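Local atomic coordinates of putative major capsid protein (Cafeteriavirus-dependent mavirus, PDB entry 6G44), a protein that probably forms the outer protein shell of the virophage mavirus, assembling as trimers of a double jelly-roll subunit. Residues M159-P162 and Y163-G166; Q235-P238 and E239-I242; Q125-K128 and L129-Y132. One frame throughout, in Å; residues are numbered along the deposited sequence.

Following the chain from the N terminus, interaction 3 comes first, on helix 123-130, its centre about 2 Å from the centre of the chain, packed on strands of the second half of the protein. Interaction 1 follows in the long loop between helix 136-142 and strand 183-186, where a turn carries an arginine to the subunit interface. Interaction 2 then closes the corner between strand 222-235 and helix 238-241, against the sheet of the first half. All three are local and run in series, with none nested or crossing. Interactions 1 and 2 approach most closely, with nearest atoms about 5 Å apart; the centres of interactions 2 and 3 are about 17 Å apart.

Interaction 1: M159-P162 and Y163-G166; sequences MNNP and YRQG. With SO4 (sulfate ion), chain K.
The side chain of R164 leaves with CG anti to its own carbonyl carbon (chi1 -86°) and bends at chi3 (72°), which swings the guanidinium back along the chain to M159. M159 in turn curls at chi2 and chi3 and sets its CE methyl over the centre of one guanidinium face, 3.7 Å from R164 CZ. The same cation is held from its rim: R164 NH1 donates to M159 O at 2.9 Å, the oxygen lying about 20° out of the guanidinium plane, and to sulfate O2 at 3.0 Å, this time in plane. A weak bond of 3.3 Å joins R164 NH2 to sulfate O4, while the stronger partner of that nitrogen is the backbone oxygen of E168. The sulfate, probably from the crystallisation liquor, also takes a bond from R164 NH1 of the third subunit, and M159 packs on M159 of that subunit and on R164 of the second. Two arginines, from this and the third subunit, thus share one anion, with the second subunit of the capsid protein packing alongside.

What puts R164 here is a type I beta turn from N161 to R164, closed by R164 N to N161 O at 3.1 Å. Its first residue adds a side-chain bond, an Asx turn: Y163 N donates to N161 OD1 at 2.8 Å, from well above the plane of the amide carbonyl. The other amide atom, N161 ND2, is spent on D94 O, so both ends of the side chain are bonded and its rotation is fixed. Inside the turn P162 CG lies 4.3 Å above the Y163 ring, over its centre, and the Y163 hydroxyl at the far end of that ring bonds R176 NH2.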
# COMPACT_ATOMS: atom_id res chain seq x y z
N MET C 159 14.27 13.25 -5.24
CA MET C 159 13.73 11.91 -5.36
C MET C 159 12.23 11.84 -5.58
O MET C 159 11.74 10.88 -6.20
CB MET C 159 14.11 11.09 -4.13
CG MET C 159 15.62 10.95 -3.91
SD MET C 159 16.56 10.18 -5.23
CE MET C 159 15.46 8.90 -5.76
N ASN C 160 11.48 12.82 -5.08
CA ASN C 160 10.05 12.88 -5.39
C ASN C 160 9.91 13.55 -6.75
O ASN C 160 9.73 14.77 -6.89
CB ASN C 160 9.25 13.61 -4.33
CG ASN C 160 7.76 13.53 -4.60
OD1 ASN C 160 7.27 12.45 -4.92
ND2 ASN C 160 7.04 14.65 -4.54
N ASN C 161 9.99 12.71 -7.78
CA ASN C 161 10.07 13.19 -9.16
C ASN C 161 9.26 12.25 -10.03
O ASN C 161 9.72 11.15 -10.33
CB ASN C 161 11.54 13.20 -9.63
CG ASN C 161 11.68 13.48 -11.10
OD1 ASN C 161 10.71 13.90 -11.75
ND2 ASN C 161 12.88 13.23 -11.66
N PRO C 162 8.07 12.68 -10.46
CA PRO C 162 7.23 11.81 -11.27
C PRO C 162 7.80 11.55 -12.68
O PRO C 162 7.32 10.68 -13.37
CB PRO C 162 5.91 12.55 -11.35
CG PRO C 162 6.30 13.97 -11.26
CD PRO C 162 7.46 14.02 -10.32
N TYR C 163 8.87 12.27 -13.08
CA TYR C 163 9.50 11.95 -14.37
C TYR C 163 10.67 11.00 -14.26
O TYR C 163 11.32 10.72 -15.26
CB TYR C 163 9.83 13.24 -15.15
CG TYR C 163 8.62 14.14 -15.26
CD1 TYR C 163 7.34 13.64 -15.56
CD2 TYR C 163 8.72 15.53 -15.03
CE1 TYR C 163 6.22 14.45 -15.58
CE2 TYR C 163 7.60 16.35 -15.08
CZ TYR C 163 6.36 15.82 -15.35
OH TYR C 163 5.21 16.57 -15.37
N ARG C 164 10.81 10.35 -13.09
CA ARG C 164 11.78 9.28 -12.97
C ARG C 164 11.20 8.20 -13.94
O ARG C 164 10.01 7.86 -13.96
CB ARG C 164 11.74 8.68 -11.55
CG ARG C 164 12.63 9.47 -10.59
CD ARG C 164 12.34 9.25 -9.10
NE ARG C 164 12.77 7.92 -8.65
CZ ARG C 164 12.55 7.38 -7.45
NH1 ARG C 164 11.91 8.03 -6.49
NH2 ARG C 164 12.97 6.15 -7.21
N GLN C 165 12.12 7.67 -14.73
CA GLN C 165 11.75 6.58 -15.65
C GLN C 165 11.52 5.29 -14.87
O GLN C 165 11.75 5.22 -13.66
CB GLN C 165 12.76 6.45 -16.75
CG GLN C 165 14.14 6.06 -16.39
CD GLN C 165 14.99 5.95 -17.67
OE1 GLN C 165 15.68 4.97 -17.87
NE2 GLN C 165 14.97 7.00 -18.51
N GLY C 166 11.00 4.28 -15.57
CA GLY C 166 10.71 3.00 -14.93
C GLY C 166 11.88 2.37 -14.21
O GLY C 166 11.76 1.88 -13.10
S SO4 K . 13.12 5.78 -3.34
O1 SO4 K . 14.49 6.36 -3.44
O2 SO4 K . 12.09 6.78 -3.75
O3 SO4 K . 12.92 5.37 -1.92
O4 SO4 K . 13.10 4.59 -4.26

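Interaction 2: Q235-P238 and E239-I242; sequences QFKP and ENMI
N240 reaches back from the one-turn helix 238-241 to Q235, the last residue of strand 222-235, and ties off the corner between them in the first jelly roll. Its ND2 meets Q235 O at 2.8 Å and 174°, in the plane of both the amide and the carbonyl. K237 occupies the N-cap position, and its carbonyl accepts from N240 N and M241 N; P238 O likewise takes two donors, M241 N and I242 N.

The tight side faces the sheet. M241 bends at chi3 (-62°), which turns CE back to 3.4 Å from F236 O, while M241 SD lies 3.9 Å from F236 CB and at the edge of the F236 ring, a Met-aromatic contact. F236 also meets the ring of F264, and M241 packs on F79 and I261.

On the looser, partly exposed side K237 and E239 stretch out, their charged atoms K237 NZ and E239 OE1 5.6 Å apart and not paired; E239 OE1 has a long, weak ion pair with K347. The chain of K237 crosses N240 on the way, with CG and CE each 3.8 Å from N240 ND2.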
# COMPACT_ATOMS: atom_id res chain seq x y z
N GLN C 235 -8.39 19.05 -27.10
CA GLN C 235 -7.33 20.00 -26.77
C GLN C 235 -6.08 19.24 -26.34
O GLN C 235 -5.53 19.52 -25.26
CB GLN C 235 -7.79 20.99 -25.70
CG GLN C 235 -8.95 21.87 -26.10
CD GLN C 235 -8.57 22.86 -27.18
OE1 GLN C 235 -7.41 23.29 -27.29
NE2 GLN C 235 -9.54 23.20 -28.04
N PHE C 236 -5.66 18.30 -27.17
CA PHE C 236 -4.48 17.41 -26.96
C PHE C 236 -3.24 18.17 -27.39
O PHE C 236 -2.57 17.83 -28.38
CB PHE C 236 -4.64 16.11 -27.70
CG PHE C 236 -5.83 15.32 -27.27
CD1 PHE C 236 -7.09 15.48 -27.86
CD2 PHE C 236 -5.72 14.41 -26.22
CE1 PHE C 236 -8.17 14.75 -27.45
CE2 PHE C 236 -6.83 13.68 -25.81
CZ PHE C 236 -8.04 13.83 -26.42
N LYS C 237 -2.95 19.19 -26.61
CA LYS C 237 -1.89 20.13 -26.90
C LYS C 237 -0.86 20.06 -25.81
O LYS C 237 -1.13 19.53 -24.74
CB LYS C 237 -2.45 21.53 -27.03
CG LYS C 237 -3.01 22.15 -25.78
CD LYS C 237 -3.81 23.38 -26.16
CE LYS C 237 -4.15 24.18 -24.93
NZ LYS C 237 -5.13 25.25 -25.26
N PRO C 238 0.34 20.58 -26.06
CA PRO C 238 1.45 20.37 -25.15
C PRO C 238 1.18 20.83 -23.72
O PRO C 238 1.54 20.10 -22.77
CB PRO C 238 2.58 21.17 -25.81
CG PRO C 238 2.28 21.06 -27.25
CD PRO C 238 0.81 21.26 -27.29
N GLU C 239 0.53 21.96 -23.51
CA GLU C 239 0.27 22.42 -22.14
C GLU C 239 -0.66 21.49 -21.36
O GLU C 239 -0.66 21.50 -20.15
CB GLU C 239 -0.32 23.84 -22.16
CG GLU C 239 -0.48 24.47 -20.80
CD GLU C 239 -0.60 25.98 -20.82
OE1 GLU C 239 -0.80 26.56 -21.91
OE2 GLU C 239 -0.52 26.57 -19.72
N ASN C 240 -1.51 20.75 -22.06
CA ASN C 240 -2.37 19.79 -21.40
C ASN C 240 -1.73 18.45 -21.12
O ASN C 240 -2.07 17.82 -20.12
CB ASN C 240 -3.68 19.65 -22.16
CG ASN C 240 -4.54 20.88 -22.01
OD1 ASN C 240 -4.43 21.62 -21.02
ND2 ASN C 240 -5.42 21.12 -22.97
N MET C 241 -0.78 18.05 -21.93
CA MET C 241 -0.22 16.67 -21.89
C MET C 241 1.20 16.55 -21.38
O MET C 241 1.51 15.58 -20.74
CB MET C 241 -0.29 16.01 -23.27
CG MET C 241 -1.69 15.91 -23.82
SD MET C 241 -1.80 14.86 -25.27
CE MET C 241 -0.75 15.73 -26.41
N ILE C 242 2.10 17.46 -21.77
CA ILE C 242 3.52 17.29 -21.65
C ILE C 242 4.08 17.93 -20.38
O ILE C 242 3.80 19.07 -20.06
CB ILE C 242 4.23 17.89 -22.90
CG1 ILE C 242 3.68 17.24 -24.18
CG2 ILE C 242 5.75 17.76 -22.81
CD1 ILE C 242 4.01 15.76 -24.36

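Interaction 3: Q125-K128 and L129-Y132; sequences QLIK and LHQY
H130 N bonds L126 O at 2.9 Å. Q131 N to I127 O, at 3.0 Å, carries the same i to i+4 pattern one residue on, and a weak bond from L129 N makes L126 O a shared acceptor. This is the C-terminal part of alpha-helix 123-130.

One side-chain bond adds to these. Q131 holds CG between its backbone N and carbonyl carbon (chi1 67°), which folds the chain back toward the preceding turn, and NE2 donates to K128 O at 3.2 Å, bent to 140° and about 25° out of the amide plane. Y132 brings CD2 to 3.2 Å of that same oxygen, and Q131 CG lies over one face of the Y132 ring, offset toward its rim.

Apolar contact within the pair is slight: I127 CD1 comes up to the edge of the imidazole, 4.1 Å from H130 CD2. The H130 ring also meets Y213 edge-to-face, and its ND1 bonds a glycerol, probably from the crystallisation liquor.

The extended chain of K128 carries NZ to S340 OG on strand 334-341. Beside it L129 packs on A336 and M338 of that strand and rests on I293 of strand 286-305, and Y132 covers V425 and F427 of strand 425-428.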
# COMPACT_ATOMS: atom_id res chain seq x y z
N GLN C 125 -12.24 19.64 -16.07
CA GLN C 125 -12.71 20.19 -14.78
C GLN C 125 -12.96 19.04 -13.78
O GLN C 125 -12.58 19.16 -12.59
CB GLN C 125 -13.98 21.03 -15.04
CG GLN C 125 -14.61 21.68 -13.84
CD GLN C 125 -15.84 22.46 -14.26
OE1 GLN C 125 -16.90 21.87 -14.49
NE2 GLN C 125 -15.71 23.78 -14.34
N LEU C 126 -13.55 17.95 -14.24
CA LEU C 126 -13.91 16.79 -13.40
C LEU C 126 -12.65 16.15 -12.84
O LEU C 126 -12.55 15.92 -11.63
CB LEU C 126 -14.72 15.72 -14.17
CG LEU C 126 -16.23 15.74 -14.42
CD1 LEU C 126 -16.59 14.71 -15.49
CD2 LEU C 126 -17.01 15.43 -13.15
N ILE C 127 -11.67 15.90 -13.70
CA ILE C 127 -10.48 15.17 -13.25
C ILE C 127 -9.65 16.04 -12.35
O ILE C 127 -8.98 15.49 -11.46
CB ILE C 127 -9.69 14.57 -14.44
CG1 ILE C 127 -8.71 13.47 -14.00
CG2 ILE C 127 -8.94 15.62 -15.22
CD1 ILE C 127 -9.32 12.33 -13.23
N LYS C 128 -9.65 17.36 -12.54
CA LYS C 128 -8.86 18.22 -11.66
C LYS C 128 -9.30 18.07 -10.21
O LYS C 128 -8.47 18.16 -9.31
CB LYS C 128 -8.90 19.70 -12.08
CG LYS C 128 -7.94 20.62 -11.29
CD LYS C 128 -7.91 22.03 -11.84
CE LYS C 128 -6.92 22.92 -11.09
NZ LYS C 128 -6.85 24.33 -11.61
N LEU C 129 -10.59 17.86 -9.97
CA LEU C 129 -11.11 17.60 -8.62
C LEU C 129 -10.95 16.16 -8.23
O LEU C 129 -10.46 15.85 -7.14
CB LEU C 129 -12.60 17.93 -8.53
CG LEU C 129 -12.99 19.38 -8.47
CD1 LEU C 129 -14.50 19.49 -8.62
CD2 LEU C 129 -12.58 19.94 -7.12
N HIS C 130 -11.36 15.25 -9.10
CA HIS C 130 -11.44 13.84 -8.83
C HIS C 130 -10.10 13.25 -8.44
O HIS C 130 -10.02 12.33 -7.60
CB HIS C 130 -12.00 13.10 -10.06
CG HIS C 130 -12.25 11.65 -9.85
ND1 HIS C 130 -13.21 11.18 -8.98
CD2 HIS C 130 -11.70 10.56 -10.43
CE1 HIS C 130 -13.22 9.87 -9.03
NE2 HIS C 130 -12.31 9.46 -9.89
N GLN C 131 -9.02 13.76 -9.04
CA GLN C 131 -7.67 13.23 -8.74
C GLN C 131 -7.29 13.38 -7.27
O GLN C 131 -6.41 12.66 -6.79
CB GLN C 131 -6.59 13.89 -9.63
CG GLN C 131 -6.36 15.36 -9.35
CD GLN C 131 -5.47 16.06 -10.35
OE1 GLN C 131 -4.73 15.42 -11.09
NE2 GLN C 131 -5.53 17.40 -10.38
N TYR C 132 -7.94 14.32 -6.58
CA TYR C 132 -7.59 14.63 -5.18
C TYR C 132 -8.40 13.87 -4.17
O TYR C 132 -8.04 13.90 -3.00
CB TYR C 132 -7.73 16.12 -4.88
CG TYR C 132 -6.70 16.96 -5.53
CD1 TYR C 132 -5.36 16.87 -5.16
CD2 TYR C 132 -7.03 17.87 -6.51
CE1 TYR C 132 -4.40 17.68 -5.75
CE2 TYR C 132 -6.08 18.68 -7.11
CZ TYR C 132 -4.76 18.59 -6.73
OH TYR C 132 -3.83 19.39 -7.35